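Local coordinates for protocatechuate decarboxylase (Klebsiella pneumoniae, PDB 5O3M), which decarboxylates 3,4-dihydroxybenzoate (protocatechuate) as a prenylated-flavin-dependent enzyme of the UbiD family and can also carboxylate catechols at the para position, at residues Q26-A31 with R280-I285; F149-L154 with L192-R197; L173-D178 with T227-L232; G270-E275 with V326-M331. All blocks are in the same frame, centred on the assembly; numbering follows the deposited sequence.

Overall arrangement
Starting at the N terminus, contact 1 closes the longest loop, bringing Q26-A31 at the head of helix 28-36 against R280-I285, with 248 residues between. Nested inside that loop are contacts 2 and 3, which cross: F149-L154 comes first, then L173-D178, then L192-R197, the partner of F149-L154, and finally T227-L232, the partner of L173-D178. Contact 4 follows both in series but crosses contact 1, since R280-I285 lies between G270-E275 and V326-M331. All four reach one antiparallel sheet, in which strand 283-289 runs between 224-230 and 323-331. F149 and L151 of contact 2 pack on V326 of contact 4.

Contact 1 (Q26-A31 with R280-I285); sequences QDLRDA and RAEIVI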
loop_
_atom_site.group_PDB
_atom_site.type_symbol
_atom_site.label_atom_id
_atom_site.label_comp_id
_atom_site.label_asym_id
_atom_site.label_seq_id
_atom_site.Cartn_x
_atom_site.Cartn_y
_atom_site.Cartn_z
ATOM N N GLN A 26 -2.569 7.717 -56.286
ATOM C CA GLN A 26 -2.438 9.167 -56.161
ATOM C C GLN A 26 -3.695 9.858 -55.638
ATOM O O GLN A 26 -3.640 11.055 -55.337
ATOM C CB GLN A 26 -2.018 9.810 -57.502
ATOM C CG GLN A 26 -3.101 9.847 -58.591
ATOM C CD GLN A 26 -2.798 10.827 -59.740
ATOM O OE1 GLN A 26 -2.057 11.803 -59.580
ATOM N NE2 GLN A 26 -3.381 10.561 -60.901
ATOM N N ASP A 27 -4.809 9.150 -55.493
ATOM C CA ASP A 27 -6.017 9.745 -54.943
ATOM C C ASP A 27 -6.871 8.631 -54.355
ATOM O O ASP A 27 -6.464 7.465 -54.324
ATOM C CB ASP A 27 -6.776 10.555 -56.000
ATOM C CG ASP A 27 -7.269 9.699 -57.184
ATOM O OD1 ASP A 27 -7.453 8.465 -57.041
ATOM O OD2 ASP A 27 -7.478 10.277 -58.265
ATOM N N LEU A 28 -8.069 9.005 -53.893
ATOM C CA LEU A 28 -8.944 8.058 -53.205
ATOM C C LEU A 28 -9.445 6.959 -54.140
ATOM O O LEU A 28 -9.554 5.796 -53.732
ATOM C CB LEU A 28 -10.125 8.799 -52.586
ATOM C CG LEU A 28 -11.219 7.957 -51.920
ATOM C CD1 LEU A 28 -10.719 7.208 -50.669
ATOM C CD2 LEU A 28 -12.387 8.847 -51.569
ATOM N N ARG A 29 -9.785 7.304 -55.387
ATOM C CA ARG A 29 -10.268 6.287 -56.321
ATOM C C ARG A 29 -9.204 5.231 -56.599
ATOM O O ARG A 29 -9.503 4.028 -56.590
ATOM C CB ARG A 29 -10.768 6.948 -57.615
ATOM C CG ARG A 29 -12.006 7.800 -57.318
ATOM C CD ARG A 29 -12.650 8.481 -58.523
ATOM N NE ARG A 29 -13.614 9.452 -58.023
ATOM C CZ ARG A 29 -14.541 10.069 -58.745
ATOM N NH1 ARG A 29 -14.667 9.825 -60.049
ATOM N NH2 ARG A 29 -15.351 10.939 -58.147
ATOM N N ASP A 30 -7.950 5.646 -56.822
ATOM C CA ASP A 30 -6.879 4.654 -56.942
ATOM C C ASP A 30 -6.867 3.718 -55.743
ATOM O O ASP A 30 -6.658 2.508 -55.891
ATOM C CB ASP A 30 -5.510 5.322 -57.079
ATOM C CG ASP A 30 -5.363 6.096 -58.358
ATOM O OD1 ASP A 30 -6.233 5.963 -59.241
ATOM O OD2 ASP A 30 -4.382 6.855 -58.473
ATOM N N ALA A 31 -7.090 4.258 -54.542
ATOM C CA ALA A 31 -7.035 3.420 -53.345
ATOM C C ALA A 31 -8.176 2.418 -53.330
ATOM O O ALA A 31 -7.980 1.251 -52.968
ATOM C CB ALA A 31 -7.061 4.285 -52.086
ATOM N N ARG A 280 -6.633 16.716 -56.033
ATOM C CA ARG A 280 -7.311 15.471 -56.367
ATOM C C ARG A 280 -8.335 15.057 -55.313
ATOM O O ARG A 280 -8.795 13.910 -55.317
ATOM C CB ARG A 280 -6.281 14.369 -56.602
ATOM C CG ARG A 280 -5.335 14.702 -57.745
ATOM C CD ARG A 280 -4.713 13.460 -58.334
ATOM N NE ARG A 280 -5.689 12.683 -59.091
ATOM C CZ ARG A 280 -5.992 12.899 -60.374
ATOM N NH1 ARG A 280 -5.392 13.878 -61.056
ATOM N NH2 ARG A 280 -6.897 12.131 -60.981
ATOM N N ALA A 281 -8.726 15.979 -54.438
ATOM C CA ALA A 281 -9.721 15.684 -53.420
ATOM C C ALA A 281 -11.097 15.459 -54.042
ATOM O O ALA A 281 -11.448 16.055 -55.062
ATOM C CB ALA A 281 -9.795 16.826 -52.401
ATOM N N GLU A 282 -11.891 14.601 -53.392
ATOM C CA GLU A 282 -13.265 14.392 -53.831
ATOM C C GLU A 282 -14.090 15.662 -53.662
ATOM O O GLU A 282 -14.773 16.101 -54.595
ATOM C CB GLU A 282 -13.904 13.235 -53.057
ATOM C CG GLU A 282 -13.390 11.839 -53.433
ATOM C CD GLU A 282 -13.768 11.409 -54.856
ATOM O OE1 GLU A 282 -14.867 11.774 -55.349
ATOM O OE2 GLU A 282 -12.956 10.692 -55.479
ATOM N N ILE A 283 -14.033 16.267 -52.473
ATOM C CA ILE A 283 -14.874 17.402 -52.097
ATOM C C ILE A 283 -14.000 18.436 -51.395
ATOM O O ILE A 283 -13.162 18.083 -50.557
ATOM C CB ILE A 283 -16.040 16.956 -51.177
ATOM C CG1 ILE A 283 -16.930 15.930 -51.885
ATOM C CG2 ILE A 283 -16.864 18.160 -50.681
ATOM C CD1 ILE A 283 -18.116 15.493 -51.078
ATOM N N VAL A 284 -14.199 19.714 -51.725
ATOM C CA VAL A 284 -13.492 20.817 -51.070
ATOM C C VAL A 284 -14.505 21.859 -50.608
ATOM O O VAL A 284 -15.241 22.419 -51.427
ATOM C CB VAL A 284 -12.448 21.470 -51.990
ATOM C CG1 VAL A 284 -11.811 22.679 -51.301
ATOM C CG2 VAL A 284 -11.383 20.449 -52.388
ATOM N N ILE A 285 -14.521 22.146 -49.312
ATOM C CA ILE A 285 -15.281 23.271 -48.770
ATOM C C ILE A 285 -14.323 24.442 -48.565
ATOM O O ILE A 285 -13.373 24.350 -47.776
ATOM C CB ILE A 285 -15.988 22.894 -47.458
ATOM C CG1 ILE A 285 -16.929 21.708 -47.679
ATOM C CG2 ILE A 285 -16.781 24.060 -46.946
ATOM C CD1 ILE A 285 -17.277 20.944 -46.404
HETATM O O HOH W 1 -8.784 12.069 -53.665
#
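R280 crosses Q26 and D27 at a slant, and its side chain carries much of this contact. CB packs on D27 CB at 3.9 Å, and CG continues the chain outward to CD, which sits 3.4 Å from Q26 OE1. The bend at chi3 (71°) then turns the head so that one face meets the Q26 amide and its edge meets D27. There NE donates in the guanidinium plane to D27 OD2 at 3.1 Å, the firm half of a salt bridge; the second bond, from R280 NH2 to D27 OD2 at 3.3 Å, is weak. Over one face of the guanidinium lies the Q26 amide, its plane only 6° from that of the arginine and NE2 3.5 Å above the centre, a flat stack that limits rotation of the head. D27 is also the N-cap of helix 28-36, its OD1 accepting from D30 N. Each oxygen of this one carboxylate therefore has a separate task.

A second ion pair accompanies the first. R29 grips E282 side-on, NE to OE2 at 2.9 Å and NH2 to OE1 at 3.0 Å, through the syn lone pairs and with the two flat groups nearly coplanar (16°). Closer to the E282 backbone, L28 CD2 packs on E282 CG at 3.7 Å. D27 OD2 has a further salt bridge to R332, E282 OE1 accepts from I336 N, and Q26 OE1 accepts from R263. The helix start is thus clamped to the lead-in of strand 283-289, where E282 and I283 form a classic beta bulge opposite M230, while L28 also touches Q338 on strand 337-339.

Contact 2 (F149-L154 with L192-R197); sequences FDLRTL and LCVQGR
L151 N donates to R197 O at 2.7 Å with an N-H...O angle of 164°, and the dense part of the contact gathers round this bond. The carbonyl oxygen is hemmed in by carbon as well: L151 CB approaches it to 3.2 Å and F149 CE1 to 3.4 Å. Next to it R197 leads its aliphatic chain past the backbone of F149, CG coming within 3.4 Å of F149 O, and its guanidinium NH2 goes on to A144 O.

The solvent side is built differently. R152, an exposed residue, meets 192-197 by van der Waals contact without a hydrogen bond: CG meets V194 CG1 at 3.8 Å, and a bend at chi3 (-57°) lays the guanidinium over the G196-R197 peptide, with R197 N 3.7 Å above its plane near the centre. What fixes the rotation of that flat group is D150, gripped side-on by NE to OD2 at 2.9 Å and by NH2 to OD1 at 2.8 Å. D150 OD2 additionally accepts from R152 N, the bond that makes D150 the N-cap of the helix. One carboxylate therefore both starts the turn and steadies the arginine over the strand end.

Placed in the fold, the start of helix 151-154 packs against the end of strand 185-196, the touching parts running 149° apart, with L151 and V194 both reaching L200 of strand 199-202 and F149 lying on V326 and V329 of strand 323-331.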
loop_
_atom_site.group_PDB
_atom_site.type_symbol
_atom_site.label_atom_id
_atom_site.label_comp_id
_atom_site.label_asym_id
_atom_site.label_seq_id
_atom_site.Cartn_x
_atom_site.Cartn_y
_atom_site.Cartn_z
ATOM N N PHE A 149 -27.745 28.064 -53.318
ATOM C CA PHE A 149 -26.758 27.307 -52.565
ATOM C C PHE A 149 -27.281 27.001 -51.169
ATOM O O PHE A 149 -27.807 27.881 -50.485
ATOM C CB PHE A 149 -25.444 28.092 -52.474
ATOM C CG PHE A 149 -24.365 27.372 -51.705
ATOM C CD1 PHE A 149 -24.312 27.454 -50.321
ATOM C CD2 PHE A 149 -23.416 26.604 -52.367
ATOM C CE1 PHE A 149 -23.318 26.779 -49.595
ATOM C CE2 PHE A 149 -22.423 25.925 -51.655
ATOM C CZ PHE A 149 -22.375 26.013 -50.266
ATOM N N ASP A 150 -27.133 25.747 -50.752
ATOM C CA ASP A 150 -27.492 25.350 -49.393
ATOM C C ASP A 150 -26.627 24.154 -49.015
ATOM O O ASP A 150 -26.863 23.037 -49.483
ATOM C CB ASP A 150 -28.979 25.015 -49.279
ATOM C CG ASP A 150 -29.433 24.834 -47.828
ATOM O OD1 ASP A 150 -30.650 24.977 -47.583
ATOM O OD2 ASP A 150 -28.584 24.577 -46.929
ATOM N N LEU A 151 -25.631 24.396 -48.160
ATOM C CA LEU A 151 -24.744 23.330 -47.710
ATOM C C LEU A 151 -25.520 22.086 -47.291
ATOM O O LEU A 151 -25.080 20.958 -47.541
ATOM C CB LEU A 151 -23.882 23.845 -46.555
ATOM C CG LEU A 151 -22.709 22.984 -46.099
ATOM C CD1 LEU A 151 -21.853 22.582 -47.297
ATOM C CD2 LEU A 151 -21.887 23.778 -45.101
ATOM N N ARG A 152 -26.691 22.272 -46.673
ATOM C CA ARG A 152 -27.387 21.156 -46.036
ATOM C C ARG A 152 -28.026 20.212 -47.048
ATOM O O ARG A 152 -28.241 19.034 -46.741
ATOM C CB ARG A 152 -28.446 21.684 -45.069
ATOM C CG ARG A 152 -27.884 22.526 -43.931
ATOM C CD ARG A 152 -28.973 23.364 -43.277
ATOM N NE ARG A 152 -29.631 24.218 -44.266
ATOM C CZ ARG A 152 -30.470 25.207 -43.969
ATOM N NH1 ARG A 152 -30.760 25.491 -42.707
ATOM N NH2 ARG A 152 -31.016 25.918 -44.937
ATOM N N THR A 153 -28.359 20.701 -48.243
ATOM C CA THR A 153 -28.936 19.850 -49.273
ATOM C C THR A 153 -27.929 19.431 -50.338
ATOM O O THR A 153 -28.181 18.459 -51.056
ATOM C CB THR A 153 -30.110 20.557 -49.956
ATOM O OG1 THR A 153 -29.618 21.716 -50.633
ATOM C CG2 THR A 153 -31.146 20.987 -48.933
ATOM N N LEU A 154 -26.811 20.150 -50.465
ATOM C CA LEU A 154 -25.804 19.793 -51.460
ATOM C C LEU A 154 -25.047 18.531 -51.056
ATOM O O LEU A 154 -24.753 17.680 -51.905
ATOM C CB LEU A 154 -24.830 20.956 -51.657
ATOM C CG LEU A 154 -23.779 20.769 -52.751
ATOM C CD1 LEU A 154 -24.463 20.748 -54.113
ATOM C CD2 LEU A 154 -22.739 21.866 -52.683
ATOM N N LEU A 192 -16.404 18.543 -38.385
ATOM C CA LEU A 192 -17.177 19.782 -38.500
ATOM C C LEU A 192 -18.666 19.473 -38.473
ATOM O O LEU A 192 -19.125 18.574 -39.189
ATOM C CB LEU A 192 -16.840 20.537 -39.796
ATOM C CG LEU A 192 -15.377 20.885 -40.089
ATOM C CD1 LEU A 192 -14.696 19.751 -40.846
ATOM C CD2 LEU A 192 -15.270 22.183 -40.862
ATOM N N CYS A 193 -19.421 20.226 -37.670
ATOM C CA CYS A 193 -20.872 20.084 -37.618
ATOM C C CYS A 193 -21.542 21.133 -38.512
ATOM O O CYS A 193 -21.153 22.309 -38.509
ATOM C CB CYS A 193 -21.385 20.197 -36.173
ATOM S SG CYS A 193 -23.209 19.954 -35.942
ATOM N N VAL A 194 -22.555 20.698 -39.267
ATOM C CA VAL A 194 -23.237 21.545 -40.247
ATOM C C VAL A 194 -24.261 22.410 -39.522
ATOM O O VAL A 194 -25.218 21.898 -38.931
ATOM C CB VAL A 194 -23.911 20.710 -41.350
ATOM C CG1 VAL A 194 -24.503 21.628 -42.446
ATOM C CG2 VAL A 194 -22.937 19.734 -41.953
ATOM N N GLN A 195 -24.074 23.724 -39.586
ATOM C CA GLN A 195 -24.839 24.641 -38.756
ATOM C C GLN A 195 -25.820 25.505 -39.527
ATOM O O GLN A 195 -26.672 26.145 -38.898
ATOM C CB GLN A 195 -23.888 25.540 -37.961
ATOM C CG GLN A 195 -22.919 24.736 -37.086
ATOM C CD GLN A 195 -23.617 24.092 -35.903
ATOM O OE1 GLN A 195 -24.820 24.268 -35.710
ATOM N NE2 GLN A 195 -22.861 23.356 -35.095
ATOM N N GLY A 196 -25.738 25.539 -40.853
ATOM C CA GLY A 196 -26.658 26.366 -41.607
ATOM C C GLY A 196 -26.436 26.257 -43.100
ATOM O O GLY A 196 -25.634 25.454 -43.589
ATOM N N ARG A 197 -27.186 27.098 -43.811
ATOM C CA ARG A 197 -27.094 27.202 -45.262
ATOM C C ARG A 197 -25.648 27.267 -45.740
ATOM O O ARG A 197 -25.315 26.748 -46.812
ATOM C CB ARG A 197 -27.860 28.454 -45.700
ATOM C CG ARG A 197 -28.253 28.519 -47.150
ATOM C CD ARG A 197 -28.556 29.960 -47.531
ATOM N NE ARG A 197 -27.320 30.722 -47.681
ATOM C CZ ARG A 197 -26.749 31.003 -48.852
ATOM N NH1 ARG A 197 -27.313 30.597 -49.986
ATOM N NH2 ARG A 197 -25.617 31.693 -48.896
#

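Contact 3 (L173-D178 with T227-L232); sequences LALASD and TINMGL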
loop_
_atom_site.group_PDB
_atom_site.type_symbol
_atom_site.label_atom_id
_atom_site.label_comp_id
_atom_site.label_asym_id
_atom_site.label_seq_id
_atom_site.Cartn_x
_atom_site.Cartn_y
_atom_site.Cartn_z
ATOM N N LEU A 173 -9.777 17.675 -43.851
ATOM C CA LEU A 173 -8.377 18.089 -43.788
ATOM C C LEU A 173 -8.293 19.584 -44.097
ATOM O O LEU A 173 -8.508 20.016 -45.238
ATOM C CB LEU A 173 -7.523 17.270 -44.749
ATOM C CG LEU A 173 -6.019 17.528 -44.654
ATOM C CD1 LEU A 173 -5.345 16.576 -43.627
ATOM C CD2 LEU A 173 -5.385 17.390 -46.031
ATOM N N ALA A 174 -7.978 20.371 -43.075
ATOM C CA ALA A 174 -7.901 21.817 -43.207
ATOM C C ALA A 174 -6.511 22.225 -43.677
ATOM O O ALA A 174 -5.503 21.747 -43.143
ATOM C CB ALA A 174 -8.231 22.497 -41.877
ATOM N N LEU A 175 -6.469 23.088 -44.690
ATOM C CA LEU A 175 -5.276 23.837 -45.057
ATOM C C LEU A 175 -5.481 25.296 -44.674
ATOM O O LEU A 175 -6.577 25.839 -44.842
ATOM C CB LEU A 175 -4.976 23.725 -46.553
ATOM C CG LEU A 175 -4.107 22.527 -46.929
ATOM C CD1 LEU A 175 -4.719 21.231 -46.435
ATOM C CD2 LEU A 175 -3.901 22.490 -48.426
ATOM N N ALA A 176 -4.432 25.922 -44.149
ATOM C CA ALA A 176 -4.522 27.302 -43.687
ATOM C C ALA A 176 -3.116 27.869 -43.537
ATOM O O ALA A 176 -2.136 27.127 -43.419
ATOM C CB ALA A 176 -5.290 27.405 -42.366
ATOM N N SER A 177 -3.041 29.201 -43.532
ATOM C CA SER A 177 -1.796 29.952 -43.455
ATOM C C SER A 177 -1.938 31.080 -42.439
ATOM O O SER A 177 -3.041 31.551 -42.151
ATOM C CB SER A 177 -1.403 30.561 -44.820
ATOM O OG SER A 177 -1.514 29.626 -45.878
ATOM N N ASP A 178 -0.798 31.528 -41.928
ATOM C CA ASP A 178 -0.772 32.660 -41.013
ATOM C C ASP A 178 -1.252 33.923 -41.733
ATOM O O ASP A 178 -0.816 34.198 -42.860
ATOM C CB ASP A 178 0.653 32.846 -40.481
ATOM C CG ASP A 178 0.751 33.905 -39.406
ATOM O OD1 ASP A 178 0.374 33.620 -38.251
ATOM O OD2 ASP A 178 1.220 35.019 -39.717
ATOM N N THR A 227 -9.424 25.988 -46.398
ATOM C CA THR A 227 -10.083 24.958 -47.193
ATOM C C THR A 227 -10.164 23.676 -46.377
ATOM O O THR A 227 -9.251 23.357 -45.601
ATOM C CB THR A 227 -9.368 24.673 -48.540
ATOM O OG1 THR A 227 -8.004 24.281 -48.308
ATOM C CG2 THR A 227 -9.422 25.893 -49.470
ATOM N N ILE A 228 -11.272 22.960 -46.549
ATOM C CA ILE A 228 -11.529 21.695 -45.881
ATOM C C ILE A 228 -11.608 20.640 -46.973
ATOM O O ILE A 228 -12.561 20.633 -47.762
ATOM C CB ILE A 228 -12.827 21.728 -45.064
ATOM C CG1 ILE A 228 -12.875 22.963 -44.141
ATOM C CG2 ILE A 228 -13.019 20.414 -44.340
ATOM C CD1 ILE A 228 -11.857 22.955 -43.002
ATOM N N ASN A 229 -10.626 19.746 -47.017
ATOM C CA ASN A 229 -10.493 18.775 -48.092
ATOM C C ASN A 229 -10.898 17.386 -47.602
ATOM O O ASN A 229 -10.387 16.907 -46.586
ATOM C CB ASN A 229 -9.056 18.768 -48.618
ATOM C CG ASN A 229 -8.598 20.140 -49.103
ATOM O OD1 ASN A 229 -8.616 20.417 -50.297
ATOM N ND2 ASN A 229 -8.181 20.996 -48.178
ATOM N N MET A 230 -11.799 16.731 -48.333
ATOM C CA MET A 230 -12.355 15.449 -47.918
ATOM C C MET A 230 -12.371 14.483 -49.094
ATOM O O MET A 230 -12.663 14.881 -50.222
ATOM C CB MET A 230 -13.769 15.623 -47.379
ATOM C CG MET A 230 -13.875 16.710 -46.324
ATOM S SD MET A 230 -15.544 16.824 -45.661
ATOM C CE MET A 230 -16.404 17.476 -47.088
ATOM N N GLY A 231 -12.078 13.209 -48.818
ATOM C CA GLY A 231 -12.022 12.190 -49.853
ATOM C C GLY A 231 -10.630 12.106 -50.441
ATOM O O GLY A 231 -10.386 12.608 -51.540
ATOM N N LEU A 232 -9.705 11.488 -49.712
ATOM C CA LEU A 232 -8.286 11.604 -50.011
ATOM C C LEU A 232 -7.636 10.229 -50.046
ATOM O O LEU A 232 -8.137 9.263 -49.466
ATOM C CB LEU A 232 -7.563 12.482 -48.968
ATOM C CG LEU A 232 -8.268 13.789 -48.588
ATOM C CD1 LEU A 232 -7.574 14.495 -47.419
ATOM C CD2 LEU A 232 -8.354 14.700 -49.793
#
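N229 sends its CG away from its own carbonyl carbon (chi1 -57°) and turns the amide at chi2 -99°, which brings ND2 to L173 O across an antiparallel pair of strands, 168-177 and 224-230. They belong to the sheet of the Rift-related domain, consistent with the split beta-barrel known for the central domain of UbiD enzymes. The register follows from the bonds. L173 and N229 are a hydrogen-bonded pair, with L173 N to N229 O at 2.9 Å and N229 N to L173 O at 2.8 Å; L175 and T227 form the next such pair, L175 N reaching T227 O at 2.9 Å and T227 N returning a bond to L175 O. Between them A174 and I228 make the non-hydrogen-bonded pair.

The side-chain amide adds a second grip on the L173 carbonyl. N229 ND2 lies 3.1 Å from L173 O, nearly along the C=O axis (164°), whereas the backbone N comes from above the carbonyl plane, so the two donors occupy different approaches to one oxygen. N229 ND2 also donates to T227 OG1 at 3.3 Å. The rest of the amide is held by I278 N, which donates to OD1, and T227 OG1 bonds to K276 O; these buried polar groups are thereby satisfied.

L173, L175, T227 and N229 share one face of the sheet, where L173 also meets I236 and A240 of helix 234-240. L232 folds back onto that side, CD1 lying 3.9 Å from L173 CB. On the other face, I228 CD1 bends over to touch A174 CB at 3.8 Å.

Contact 4 (G270-E275 with V326-M331); sequences GVSVPE and VKAVTM
S272 fits against the strand through its CB and hydroxyl: OG lies 3.3 Å from K327 CB and 3.4 Å from A328 CB. Its chi1 (77°) puts OG there, between the backbone N and the carbonyl carbon. Flanking it, V271 and T330 meet tip to tip, CG2 to CG2 at 4.0 Å, and V271 CG2 also reaches A328 CB at 4.3 Å. Beyond S272, V273 CG1 rests on K327 CG at 4.0 Å, the two side chains crossing at a slant.

One shell out, the loop is bent by an inverse gamma turn centred on P274, with a weak bond from E275 N to V273 O. E286, on strand 283-289, holds the loop through its carboxylate: OE2 accepts from V271 N and OE1 from S272 N. K327 and A328 both face E286 as a classic beta bulge, which turns two consecutive side chains toward the loop, while T330 OG1 is bonded to C137 O.

No hydrogen bond crosses between the segments, and the buried area is small, 196 Å². Van der Waals fit carries the contact, the S272 hydroxyl oxygen lying against carbon, whereas polar fixing of the loop comes from outside, through E286 and through Y251 and S177 at the E275 carboxylate.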
loop_
_atom_site.group_PDB
_atom_site.type_symbol
_atom_site.label_atom_id
_atom_site.label_comp_id
_atom_site.label_asym_id
_atom_site.label_seq_id
_atom_site.Cartn_x
_atom_site.Cartn_y
_atom_site.Cartn_z
ATOM N N GLY A 270 -7.418 28.003 -54.444
ATOM C CA GLY A 270 -8.845 28.035 -54.218
ATOM C C GLY A 270 -9.545 28.968 -55.188
ATOM O O GLY A 270 -8.996 29.982 -55.622
ATOM N N VAL A 271 -10.781 28.619 -55.540
ATOM C CA VAL A 271 -11.468 29.461 -56.513
ATOM C C VAL A 271 -12.081 30.687 -55.838
ATOM O O VAL A 271 -12.198 31.742 -56.463
ATOM C CB VAL A 271 -12.518 28.653 -57.300
ATOM C CG1 VAL A 271 -11.868 27.430 -57.927
ATOM C CG2 VAL A 271 -13.679 28.247 -56.402
ATOM N N SER A 272 -12.445 30.595 -54.560
ATOM C CA SER A 272 -13.103 31.696 -53.869
ATOM C C SER A 272 -12.355 32.201 -52.637
ATOM O O SER A 272 -12.732 33.244 -52.087
ATOM C CB SER A 272 -14.519 31.283 -53.441
ATOM O OG SER A 272 -14.461 30.442 -52.299
ATOM N N VAL A 273 -11.332 31.495 -52.168
ATOM C CA VAL A 273 -10.559 31.988 -51.031
ATOM C C VAL A 273 -9.082 31.895 -51.380
ATOM O O VAL A 273 -8.668 30.954 -52.074
ATOM C CB VAL A 273 -10.873 31.213 -49.739
ATOM C CG1 VAL A 273 -12.318 31.442 -49.302
ATOM C CG2 VAL A 273 -10.556 29.722 -49.914
ATOM N N PRO A 274 -8.258 32.843 -50.927
ATOM C CA PRO A 274 -6.800 32.816 -51.183
ATOM C C PRO A 274 -6.068 31.771 -50.337
ATOM O O PRO A 274 -5.385 32.062 -49.352
ATOM C CB PRO A 274 -6.376 34.243 -50.826
ATOM C CG PRO A 274 -7.340 34.637 -49.727
ATOM C CD PRO A 274 -8.658 33.991 -50.090
ATOM N N GLU A 275 -6.209 30.505 -50.727
ATOM C CA GLU A 275 -5.620 29.409 -49.969
ATOM C C GLU A 275 -5.695 28.140 -50.807
ATOM O O GLU A 275 -6.605 27.978 -51.627
ATOM C CB GLU A 275 -6.334 29.222 -48.624
ATOM C CG GLU A 275 -5.808 28.069 -47.778
ATOM C CD GLU A 275 -4.372 28.267 -47.345
ATOM O OE1 GLU A 275 -3.477 27.693 -48.001
ATOM O OE2 GLU A 275 -4.142 28.996 -46.352
ATOM N N VAL A 326 -18.935 29.472 -45.381
ATOM C CA VAL A 326 -18.599 28.791 -46.629
ATOM C C VAL A 326 -18.763 29.752 -47.803
ATOM O O VAL A 326 -19.849 30.298 -48.026
ATOM C CB VAL A 326 -19.472 27.545 -46.819
ATOM C CG1 VAL A 326 -19.220 26.930 -48.187
ATOM C CG2 VAL A 326 -19.213 26.527 -45.676
ATOM N N LYS A 327 -17.686 29.947 -48.566
ATOM C CA LYS A 327 -17.733 30.742 -49.787
ATOM C C LYS A 327 -17.899 29.898 -51.043
ATOM O O LYS A 327 -18.396 30.406 -52.047
ATOM C CB LYS A 327 -16.463 31.594 -49.935
ATOM C CG LYS A 327 -16.140 32.495 -48.747
ATOM C CD LYS A 327 -17.057 33.710 -48.669
ATOM C CE LYS A 327 -16.250 34.995 -48.823
ATOM N NZ LYS A 327 -16.942 36.202 -48.269
ATOM N N ALA A 328 -17.507 28.628 -51.023
ATOM C CA ALA A 328 -17.681 27.773 -52.190
ATOM C C ALA A 328 -17.534 26.311 -51.782
ATOM O O ALA A 328 -16.886 25.994 -50.781
ATOM C CB ALA A 328 -16.667 28.123 -53.289
ATOM N N VAL A 329 -18.149 25.427 -52.563
ATOM C CA VAL A 329 -17.872 23.995 -52.508
ATOM C C VAL A 329 -17.511 23.554 -53.918
ATOM O O VAL A 329 -18.290 23.761 -54.859
ATOM C CB VAL A 329 -19.061 23.175 -51.977
ATOM C CG1 VAL A 329 -18.703 21.683 -51.978
ATOM C CG2 VAL A 329 -19.478 23.635 -50.585
ATOM N N THR A 330 -16.327 22.975 -54.074
ATOM C CA THR A 330 -15.940 22.356 -55.330
ATOM C C THR A 330 -15.859 20.850 -55.119
ATOM O O THR A 330 -15.659 20.373 -53.996
ATOM C CB THR A 330 -14.604 22.916 -55.852
ATOM O OG1 THR A 330 -13.510 22.339 -55.130
ATOM C CG2 THR A 330 -14.557 24.432 -55.698
ATOM N N MET A 331 -16.036 20.091 -56.195
ATOM C CA MET A 331 -15.969 18.647 -56.041
ATOM C C MET A 331 -15.713 17.996 -57.393
ATOM O O MET A 331 -15.863 18.626 -58.444
ATOM C CB MET A 331 -17.248 18.107 -55.398
ATOM C CG MET A 331 -18.522 18.384 -56.183
ATOM S SD MET A 331 -19.999 17.804 -55.309
ATOM C CE MET A 331 -19.975 18.846 -53.850
#